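Local coordinates for purine-binding protein BAB2_0673 (Brucella melitensis biovar Abortus, PDB 3S99) that binds adenine and probably other purines such as guanine, and may serve an ABC-type uptake system for them, at residues A[146-157]-A[208-216]; A[161-172]-A[340-350]. All coordinates share one frame; numbering follows the deposited sequence.

Interaction 1. Residues A[146-157]-A[208-216]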
loop_
_atom_site.group_PDB
_atom_site.type_symbol
_atom_site.label_atom_id
_atom_site.label_comp_id
_atom_site.label_asym_id
_atom_site.label_seq_id
_atom_site.Cartn_x
_atom_site.Cartn_y
_atom_site.Cartn_z
ATOM N N MET A 146 13.618 1.495 17.485
ATOM C CA MET A 146 12.824 0.902 18.545
ATOM C C MET A 146 13.222 -0.537 18.929
ATOM O O MET A 146 13.183 -0.914 20.108
ATOM C CB MET A 146 11.339 0.928 18.176
ATOM C CG MET A 146 10.725 2.357 18.002
ATOM S SD MET A 146 10.784 3.394 19.480
ATOM C CE MET A 146 9.781 2.381 20.583
ATOM N N SER A 147 13.570 -1.356 17.943
ATOM C CA SER A 147 13.788 -2.768 18.197
ATOM C C SER A 147 15.119 -2.942 18.933
ATOM O O SER A 147 16.163 -2.617 18.401
ATOM C CB SER A 147 13.827 -3.533 16.875
ATOM O OG SER A 147 14.236 -4.866 17.070
ATOM N N LYS A 148 15.072 -3.483 20.141
ATOM C CA LYS A 148 16.288 -3.753 20.901
ATOM C C LYS A 148 17.063 -4.950 20.309
ATOM O O LYS A 148 18.283 -4.966 20.321
ATOM C CB LYS A 148 15.935 -3.989 22.364
ATOM C CG LYS A 148 15.266 -2.773 23.036
ATOM C CD LYS A 148 14.402 -3.183 24.251
ATOM C CE LYS A 148 14.247 -2.012 25.245
ATOM N NZ LYS A 148 13.703 -2.461 26.563
ATOM N N LYS A 149 16.347 -5.910 19.736
ATOM C CA LYS A 149 16.954 -7.086 19.100
ATOM C C LYS A 149 17.440 -6.803 17.697
ATOM O O LYS A 149 18.298 -7.530 17.164
ATOM C CB LYS A 149 15.933 -8.231 19.029
ATOM C CG LYS A 149 15.615 -8.871 20.376
ATOM C CD LYS A 149 14.536 -9.959 20.235
ATOM C CE LYS A 149 14.252 -10.614 21.560
ATOM N NZ LYS A 149 13.158 -11.656 21.515
ATOM N N GLY A 150 16.887 -5.767 17.075
ATOM C CA GLY A 150 17.166 -5.514 15.675
ATOM C C GLY A 150 16.503 -6.519 14.733
ATOM O O GLY A 150 17.058 -6.858 13.692
ATOM N N ILE A 151 15.320 -7.002 15.103
ATOM C CA ILE A 151 14.574 -7.942 14.250
ATOM C C ILE A 151 13.098 -7.590 14.161
ATOM O O ILE A 151 12.418 -7.496 15.197
ATOM C CB ILE A 151 14.597 -9.392 14.778
ATOM C CG1 ILE A 151 16.008 -9.846 15.169
ATOM C CG2 ILE A 151 13.988 -10.338 13.715
ATOM C CD1 ILE A 151 16.044 -10.993 16.210
ATOM N N ALA A 152 12.604 -7.469 12.923
ATOM C CA ALA A 152 11.203 -7.261 12.642
ATOM C C ALA A 152 10.558 -8.479 11.973
ATOM O O ALA A 152 11.177 -9.177 11.190
ATOM C CB ALA A 152 11.013 -6.038 11.769
ATOM N N GLY A 153 9.311 -8.738 12.304
ATOM C CA GLY A 153 8.494 -9.707 11.566
ATOM C C GLY A 153 7.751 -9.044 10.439
ATOM O O GLY A 153 7.106 -8.021 10.624
ATOM N N TYR A 154 7.844 -9.608 9.251
ATOM C CA TYR A 154 7.211 -8.995 8.087
ATOM C C TYR A 154 6.222 -9.979 7.481
ATOM O O TYR A 154 6.589 -11.080 7.083
ATOM C CB TYR A 154 8.281 -8.594 7.084
ATOM C CG TYR A 154 7.938 -7.413 6.205
ATOM C CD1 TYR A 154 6.895 -7.471 5.277
ATOM C CD2 TYR A 154 8.723 -6.253 6.238
ATOM C CE1 TYR A 154 6.587 -6.344 4.469
ATOM C CE2 TYR A 154 8.425 -5.144 5.436
ATOM C CZ TYR A 154 7.358 -5.207 4.548
ATOM O OH TYR A 154 7.096 -4.124 3.727
ATOM N N ILE A 155 4.963 -9.578 7.426
ATOM C CA ILE A 155 3.886 -10.455 6.931
ATOM C C ILE A 155 3.604 -10.066 5.481
ATOM O O ILE A 155 3.004 -9.024 5.213
ATOM C CB ILE A 155 2.644 -10.349 7.783
ATOM C CG1 ILE A 155 2.986 -10.750 9.210
ATOM C CG2 ILE A 155 1.483 -11.238 7.209
ATOM C CD1 ILE A 155 1.886 -10.483 10.219
ATOM N N GLY A 156 4.083 -10.894 4.553
ATOM C CA GLY A 156 3.958 -10.620 3.149
ATOM C C GLY A 156 2.638 -11.146 2.641
ATOM O O GLY A 156 2.095 -12.117 3.174
ATOM N N SER A 157 2.112 -10.484 1.617
ATOM C CA SER A 157 0.889 -10.913 0.932
ATOM C C SER A 157 1.280 -11.841 -0.202
ATOM O O SER A 157 1.425 -13.049 0.005
ATOM C CB SER A 157 0.137 -9.682 0.394
ATOM O OG SER A 157 1.039 -8.660 -0.080
ATOM N N GLY A 208 10.512 -14.675 18.133
ATOM C CA GLY A 208 11.332 -13.678 18.841
ATOM C C GLY A 208 11.438 -12.279 18.242
ATOM O O GLY A 208 12.254 -11.485 18.724
ATOM N N VAL A 209 10.668 -11.964 17.193
ATOM C CA VAL A 209 10.732 -10.607 16.613
ATOM C C VAL A 209 10.140 -9.632 17.616
ATOM O O VAL A 209 9.280 -10.008 18.388
ATOM C CB VAL A 209 9.997 -10.449 15.252
ATOM C CG1 VAL A 209 10.455 -11.532 14.244
ATOM C CG2 VAL A 209 8.473 -10.419 15.427
ATOM N N ASP A 210 10.598 -8.386 17.616
ATOM C CA ASP A 210 10.005 -7.427 18.541
ATOM C C ASP A 210 9.318 -6.235 17.860
ATOM O O ASP A 210 8.855 -5.318 18.536
ATOM C CB ASP A 210 11.009 -7.051 19.650
ATOM C CG ASP A 210 12.264 -6.380 19.126
ATOM O OD1 ASP A 210 12.346 -6.102 17.916
ATOM O OD2 ASP A 210 13.167 -6.122 19.940
ATOM N N ILE A 211 9.194 -6.296 16.527
ATOM C CA ILE A 211 8.385 -5.365 15.734
ATOM C C ILE A 211 7.577 -6.165 14.692
ATOM O O ILE A 211 8.089 -7.124 14.128
ATOM C CB ILE A 211 9.280 -4.299 14.988
ATOM C CG1 ILE A 211 10.101 -3.453 15.983
ATOM C CG2 ILE A 211 8.421 -3.349 14.130
ATOM C CD1 ILE A 211 9.340 -2.255 16.577
ATOM N N ILE A 212 6.324 -5.784 14.448
ATOM C CA ILE A 212 5.474 -6.439 13.421
ATOM C C ILE A 212 5.055 -5.433 12.366
ATOM O O ILE A 212 4.689 -4.285 12.662
ATOM C CB ILE A 212 4.224 -7.092 14.022
ATOM C CG1 ILE A 212 4.585 -8.354 14.818
ATOM C CG2 ILE A 212 3.201 -7.420 12.929
ATOM C CD1 ILE A 212 5.238 -9.491 14.000
ATOM N N THR A 213 5.147 -5.851 11.124
ATOM C CA THR A 213 4.671 -5.046 10.038
ATOM C C THR A 213 4.155 -5.959 8.948
ATOM O O THR A 213 4.527 -7.150 8.887
ATOM C CB THR A 213 5.832 -4.163 9.477
ATOM O OG1 THR A 213 5.286 -3.157 8.611
ATOM C CG2 THR A 213 6.795 -5.005 8.727
ATOM N N GLN A 214 3.377 -5.398 8.040
ATOM C CA GLN A 214 2.665 -6.228 7.043
ATOM C C GLN A 214 2.426 -5.554 5.708
ATOM O O GLN A 214 2.406 -4.331 5.623
ATOM C CB GLN A 214 1.309 -6.661 7.588
ATOM C CG GLN A 214 0.279 -5.540 7.553
ATOM C CD GLN A 214 -0.934 -5.848 8.355
ATOM O OE1 GLN A 214 -0.837 -6.212 9.542
ATOM N NE2 GLN A 214 -2.106 -5.677 7.739
ATOM N N HIS A 215 2.220 -6.376 4.672
ATOM C CA HIS A 215 1.641 -5.907 3.411
ATOM C C HIS A 215 0.335 -6.625 3.059
ATOM O O HIS A 215 -0.056 -6.714 1.890
ATOM C CB HIS A 215 2.648 -6.063 2.288
ATOM C CG HIS A 215 2.489 -5.068 1.181
ATOM N ND1 HIS A 215 3.556 -4.340 0.681
ATOM C CD2 HIS A 215 1.412 -4.724 0.429
ATOM C CE1 HIS A 215 3.130 -3.571 -0.308
ATOM N NE2 HIS A 215 1.841 -3.801 -0.500
ATOM N N THR A 216 -0.339 -7.134 4.086
ATOM C CA THR A 216 -1.700 -7.656 3.958
ATOM C C THR A 216 -2.696 -6.584 4.445
ATOM O O THR A 216 -2.294 -5.520 4.960
ATOM C CB THR A 216 -1.825 -8.936 4.766
ATOM O OG1 THR A 216 -1.486 -8.662 6.145
ATOM C CG2 THR A 216 -0.890 -10.041 4.159
HETATM O O HOH W 1 6.063 -4.557 1.501
#
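Two neighbouring parallel strands in the sheet of one lobe of a periplasmic-binding-protein fold, 151-156 and 211-214, run side by side, with firm backbone pairing from Gly-153 with Ile-212 to Ile-155 with Gln-214. Gly-153 gives its N-H to Ile-211 O (2.7 Å) and takes that of Thr-213, while Ile-155 repeats the pattern with Thr-213 O and, at 2.8 Å and nearly straight, with His-215 N. Glycine suits position 153 because the side chains of Val-209 and Ile-212 crowd the place a CB would fill. On the other face of the sheet, Thr-213 OG1 lies anti to the backbone N (chi1 -167°), which turns CG2, a small apolar group, over one face of the Tyr-154 ring, 3.7 Å from its centroid, a CH-pi contact. At the start of the strands Asp-210 ties down the turn before strand 151-156: OD2 receives Lys-149 N on its syn side (3.2 Å), while the Ser-147 hydroxyl lies doubtfully close to OD1; aspartate suits because both its oxygens can face the turn at once. The extended Lys-149 chain carries NZ to Gly-208 O (2.9 Å), the carbonyl of a Schellman glycine. At the far end Ser-157 OG donates to His-215 O from above the carbonyl plane, and a water joins Tyr-154 OH to His-215 ND1, leaving NE2 for Glu-162 in the adenine pocket. Strands 182-187 and 231-236 flank the pair, while helices 132-146 and 161-175 pack on the Tyr-154 face.

Interaction 2. Residues A[161-172]-A[340-350]. With ADE (adenine), chain T.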
loop_
_atom_site.group_PDB
_atom_site.type_symbol
_atom_site.label_atom_id
_atom_site.label_comp_id
_atom_site.label_asym_id
_atom_site.label_seq_id
_atom_site.Cartn_x
_atom_site.Cartn_y
_atom_site.Cartn_z
ATOM N N PRO A 161 5.901 -6.987 -7.442
ATOM C CA PRO A 161 6.905 -5.936 -7.250
ATOM C C PRO A 161 6.555 -4.887 -6.190
ATOM O O PRO A 161 7.434 -4.469 -5.447
ATOM C CB PRO A 161 7.016 -5.294 -8.646
ATOM C CG PRO A 161 6.643 -6.418 -9.601
ATOM C CD PRO A 161 5.520 -7.134 -8.856
ATOM N N GLU A 162 5.300 -4.485 -6.080
ATOM C CA GLU A 162 4.905 -3.551 -4.997
ATOM C C GLU A 162 5.338 -4.032 -3.591
ATOM O O GLU A 162 5.806 -3.231 -2.751
ATOM C CB GLU A 162 3.394 -3.307 -4.994
ATOM C CG GLU A 162 2.888 -2.407 -3.850
ATOM C CD GLU A 162 1.386 -2.282 -3.836
ATOM O OE1 GLU A 162 0.814 -2.110 -4.939
ATOM O OE2 GLU A 162 0.774 -2.358 -2.740
ATOM N N VAL A 163 5.210 -5.333 -3.352
ATOM C CA VAL A 163 5.549 -5.887 -2.044
ATOM C C VAL A 163 7.061 -5.999 -1.865
ATOM O O VAL A 163 7.574 -5.675 -0.779
ATOM C CB VAL A 163 4.837 -7.236 -1.813
ATOM C CG1 VAL A 163 5.185 -7.790 -0.431
ATOM C CG2 VAL A 163 3.319 -7.049 -1.968
ATOM N N VAL A 164 7.770 -6.402 -2.925
ATOM C CA VAL A 164 9.221 -6.465 -2.886
ATOM C C VAL A 164 9.818 -5.066 -2.655
ATOM O O VAL A 164 10.720 -4.907 -1.845
ATOM C CB VAL A 164 9.840 -7.050 -4.154
ATOM C CG1 VAL A 164 11.349 -7.083 -4.020
ATOM C CG2 VAL A 164 9.311 -8.464 -4.431
ATOM N N GLN A 165 9.323 -4.063 -3.376
ATOM C CA GLN A 165 9.689 -2.681 -3.093
ATOM C C GLN A 165 9.574 -2.335 -1.600
ATOM O O GLN A 165 10.459 -1.714 -1.036
ATOM C CB GLN A 165 8.789 -1.711 -3.845
ATOM C CG GLN A 165 8.895 -1.691 -5.391
ATOM C CD GLN A 165 7.708 -0.893 -5.966
ATOM O OE1 GLN A 165 7.147 -0.045 -5.259
ATOM N NE2 GLN A 165 7.300 -1.192 -7.208
ATOM N N GLY A 166 8.460 -2.718 -0.989
ATOM C CA GLY A 166 8.151 -2.347 0.388
ATOM C C GLY A 166 9.080 -2.990 1.393
ATOM O O GLY A 166 9.551 -2.334 2.328
ATOM N N ILE A 167 9.380 -4.263 1.170
ATOM C CA ILE A 167 10.327 -4.986 1.994
ATOM C C ILE A 167 11.709 -4.329 1.860
ATOM O O ILE A 167 12.384 -4.051 2.868
ATOM C CB ILE A 167 10.381 -6.474 1.597
ATOM C CG1 ILE A 167 9.054 -7.170 1.934
ATOM C CG2 ILE A 167 11.555 -7.185 2.289
ATOM C CD1 ILE A 167 8.900 -8.629 1.341
ATOM N N ASN A 168 12.116 -4.065 0.623
ATOM C CA ASN A 168 13.433 -3.485 0.366
ATOM C C ASN A 168 13.563 -2.111 0.959
ATOM O O ASN A 168 14.579 -1.816 1.593
ATOM C CB ASN A 168 13.738 -3.435 -1.115
ATOM C CG ASN A 168 14.123 -4.784 -1.674
ATOM O OD1 ASN A 168 14.668 -5.620 -0.964
ATOM N ND2 ASN A 168 13.847 -4.995 -2.970
ATOM N N SER A 169 12.553 -1.266 0.761
ATOM C CA SER A 169 12.575 0.065 1.338
ATOM C C SER A 169 12.624 0.079 2.860
ATOM O O SER A 169 13.370 0.862 3.461
ATOM C CB SER A 169 11.381 0.868 0.869
ATOM O OG SER A 169 11.525 2.192 1.300
ATOM N N PHE A 170 11.816 -0.773 3.483
ATOM C CA PHE A 170 11.821 -0.940 4.927
ATOM C C PHE A 170 13.211 -1.303 5.475
ATOM O O PHE A 170 13.703 -0.692 6.434
ATOM C CB PHE A 170 10.771 -1.987 5.312
ATOM C CG PHE A 170 10.683 -2.257 6.787
ATOM C CD1 PHE A 170 10.050 -1.370 7.633
ATOM C CD2 PHE A 170 11.196 -3.438 7.318
ATOM C CE1 PHE A 170 9.959 -1.631 8.994
ATOM C CE2 PHE A 170 11.114 -3.693 8.694
ATOM C CZ PHE A 170 10.488 -2.808 9.515
ATOM N N MET A 171 13.867 -2.259 4.809
ATOM C CA MET A 171 15.196 -2.688 5.191
ATOM C C MET A 171 16.219 -1.535 5.032
ATOM O O MET A 171 17.063 -1.300 5.934
ATOM C CB MET A 171 15.605 -3.918 4.342
ATOM C CG MET A 171 16.933 -4.557 4.690
ATOM S SD MET A 171 17.114 -5.196 6.412
ATOM C CE MET A 171 15.462 -5.809 6.658
ATOM N N LEU A 172 16.163 -0.824 3.906
ATOM C CA LEU A 172 17.095 0.280 3.674
ATOM C C LEU A 172 16.929 1.357 4.758
ATOM O O LEU A 172 17.921 1.899 5.243
ATOM C CB LEU A 172 16.908 0.903 2.276
ATOM C CG LEU A 172 17.327 -0.006 1.101
ATOM C CD1 LEU A 172 16.878 0.545 -0.267
ATOM C CD2 LEU A 172 18.833 -0.175 1.080
ATOM N N LEU A 340 11.825 -0.348 -10.403
ATOM C CA LEU A 340 10.980 -0.596 -9.239
ATOM C C LEU A 340 9.719 -1.370 -9.620
ATOM O O LEU A 340 9.276 -2.266 -8.886
ATOM C CB LEU A 340 10.608 0.713 -8.519
ATOM C CG LEU A 340 11.764 1.632 -8.075
ATOM C CD1 LEU A 340 11.262 2.711 -7.095
ATOM C CD2 LEU A 340 12.930 0.812 -7.484
ATOM N N LEU A 341 9.157 -1.056 -10.785
ATOM C CA LEU A 341 7.832 -1.557 -11.154
ATOM C C LEU A 341 7.888 -3.026 -11.504
ATOM O O LEU A 341 6.868 -3.737 -11.463
ATOM C CB LEU A 341 7.253 -0.742 -12.328
ATOM C CG LEU A 341 6.624 0.613 -11.982
ATOM C CD1 LEU A 341 6.036 1.246 -13.233
ATOM C CD2 LEU A 341 5.525 0.455 -10.930
ATOM N N GLY A 342 9.075 -3.488 -11.867
ATOM C CA GLY A 342 9.293 -4.910 -12.091
ATOM C C GLY A 342 10.132 -5.561 -11.016
ATOM O O GLY A 342 10.585 -6.678 -11.218
ATOM N N MET A 343 10.327 -4.895 -9.869
ATOM C CA MET A 343 11.297 -5.347 -8.845
ATOM C C MET A 343 11.056 -6.791 -8.392
ATOM O O MET A 343 9.985 -7.126 -7.867
ATOM C CB MET A 343 11.296 -4.422 -7.622
ATOM C CG MET A 343 12.531 -4.553 -6.709
ATOM S SD MET A 343 12.459 -3.288 -5.439
ATOM C CE MET A 343 14.104 -2.605 -5.526
ATOM N N ASN A 344 12.060 -7.635 -8.615
ATOM C CA ASN A 344 11.960 -9.064 -8.296
ATOM C C ASN A 344 13.247 -9.598 -7.634
ATOM O O ASN A 344 13.619 -10.749 -7.796
ATOM C CB ASN A 344 11.599 -9.859 -9.562
ATOM C CG ASN A 344 12.674 -9.774 -10.631
ATOM O OD1 ASN A 344 13.686 -9.077 -10.474
ATOM N ND2 ASN A 344 12.467 -10.487 -11.728
ATOM N N PHE A 345 13.909 -8.733 -6.874
ATOM C CA PHE A 345 15.096 -9.088 -6.115
ATOM C C PHE A 345 15.072 -8.333 -4.794
ATOM O O PHE A 345 14.405 -7.297 -4.671
ATOM C CB PHE A 345 16.354 -8.708 -6.889
ATOM C CG PHE A 345 16.448 -7.254 -7.214
ATOM C CD1 PHE A 345 15.912 -6.761 -8.403
ATOM C CD2 PHE A 345 17.060 -6.360 -6.324
ATOM C CE1 PHE A 345 15.974 -5.411 -8.694
ATOM C CE2 PHE A 345 17.134 -5.002 -6.618
ATOM C CZ PHE A 345 16.593 -4.529 -7.810
ATOM N N TYR A 346 15.784 -8.867 -3.806
ATOM C CA TYR A 346 15.909 -8.214 -2.513
ATOM C C TYR A 346 17.221 -7.464 -2.460
ATOM O O TYR A 346 18.148 -7.796 -3.173
ATOM C CB TYR A 346 15.888 -9.215 -1.368
ATOM C CG TYR A 346 14.531 -9.757 -1.006
ATOM C CD1 TYR A 346 13.447 -8.905 -0.757
ATOM C CD2 TYR A 346 14.329 -11.119 -0.879
ATOM C CE1 TYR A 346 12.219 -9.416 -0.408
ATOM C CE2 TYR A 346 13.107 -11.635 -0.509
ATOM C CZ TYR A 346 12.052 -10.785 -0.270
ATOM O OH TYR A 346 10.827 -11.321 0.098
ATOM N N VAL A 347 17.296 -6.461 -1.596
ATOM C CA VAL A 347 18.577 -5.796 -1.314
ATOM C C VAL A 347 19.370 -6.652 -0.311
ATOM O O VAL A 347 18.816 -7.591 0.296
ATOM C CB VAL A 347 18.388 -4.333 -0.793
ATOM C CG1 VAL A 347 17.818 -3.454 -1.866
ATOM C CG2 VAL A 347 17.498 -4.278 0.475
ATOM N N ALA A 348 20.667 -6.347 -0.159
ATOM C CA ALA A 348 21.525 -7.021 0.831
ATOM C C ALA A 348 20.935 -6.863 2.223
ATOM O O ALA A 348 20.477 -5.763 2.607
ATOM C CB ALA A 348 22.962 -6.456 0.808
ATOM N N GLY A 349 20.944 -7.969 2.963
ATOM C CA GLY A 349 20.481 -8.014 4.349
ATOM C C GLY A 349 19.173 -8.761 4.550
ATOM O O GLY A 349 18.849 -9.164 5.685
ATOM N N VAL A 350 18.409 -8.932 3.475
ATOM C CA VAL A 350 17.165 -9.670 3.546
ATOM C C VAL A 350 17.515 -11.163 3.465
ATOM O O VAL A 350 18.395 -11.580 2.688
ATOM C CB VAL A 350 16.167 -9.257 2.423
ATOM C CG1 VAL A 350 14.852 -10.061 2.539
ATOM C CG2 VAL A 350 15.882 -7.719 2.456
HETATM N N9 ADE T . -3.314 -4.140 -4.752
HETATM C C8 ADE T . -2.134 -3.437 -4.641
HETATM N N7 ADE T . -1.707 -3.267 -3.413
HETATM C C5 ADE T . -2.715 -3.933 -2.707
HETATM C C6 ADE T . -2.842 -4.116 -1.358
HETATM N N6 ADE T . -1.898 -3.566 -0.580
HETATM N N1 ADE T . -3.935 -4.811 -0.900
HETATM C C2 ADE T . -4.816 -5.296 -1.792
HETATM N N3 ADE T . -4.796 -5.185 -3.120
HETATM C C4 ADE T . -3.701 -4.481 -3.491
#
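With CG anti to its carbonyl carbon (chi1 -76°), Asn-168 turns its amide out of helix 161-175 toward the C-terminal segment, where both ends of the amide are used. OD1 accepts Val-347 N (2.8 Å), whose N-H comes from above the carbonyl plane, and ND2 donates to Phe-345 O at 2.9 Å, with each partner in the plane of the other. A weak bond from ND2 to Met-343 SD adds a third partner. Asparagine fits because one short, flat group offers a donor and an acceptor to the backbone on both sides of Tyr-346, and its buried polar atoms are thereby satisfied. Gln-165, extended beyond CG, reaches further: NE2 binds Leu-340 O (2.8 Å) from one face of that carbonyl, Met-343 N from the other, so Leu-340 O is held by two donors, one from helix 161-175 and one from its own segment.

Pro-161 lays its ring against the backbone of 341-343, CB 3.2 Å from Leu-341 O; apolar side chains pack beyond it. Val-164 CG1 meets Met-343 CG, and Ile-167 CG2 lies 3.6 Å from Tyr-346 CE1, while Val-350 CG1 sits over the centre of that ring. Further along, Met-171 CG packs on Val-350 CG2 (4.0 Å) beside the type II turn 347-350, whose Gly-349 has the positive phi that favours glycine. On another side of the helix, Glu-162 OE2 lies 2.7 Å from N7 of the adenine. The arrangement is an irregular C-terminal segment laid along a helix, held by side-chain amides bonded to main chain, in a lobe of a BMP-family purine-binding protein.

How the interactions relate
Along the chain, strand 151-156 comes first and leads directly into helix 161-175. Interaction 1 then closes a loop of 50 residues, through strand 182-187 and helix 194-206, when strand 211-214 returns beside strand 151-156. Interaction 2 closes a much longer one, of 167 residues, when the C-terminal segment comes back to the helix. Because segment 161-172 lies inside the first loop and 340-350 beyond it, the two closures cross instead of nesting. Together they tie sheet, covering helix and C-terminal segment into one layered unit. Their segments also meet directly: His-215 NE2 lies 2.9 Å from Glu-162 OE2, a probable hydrogen bond between two residues of the adenine pocket.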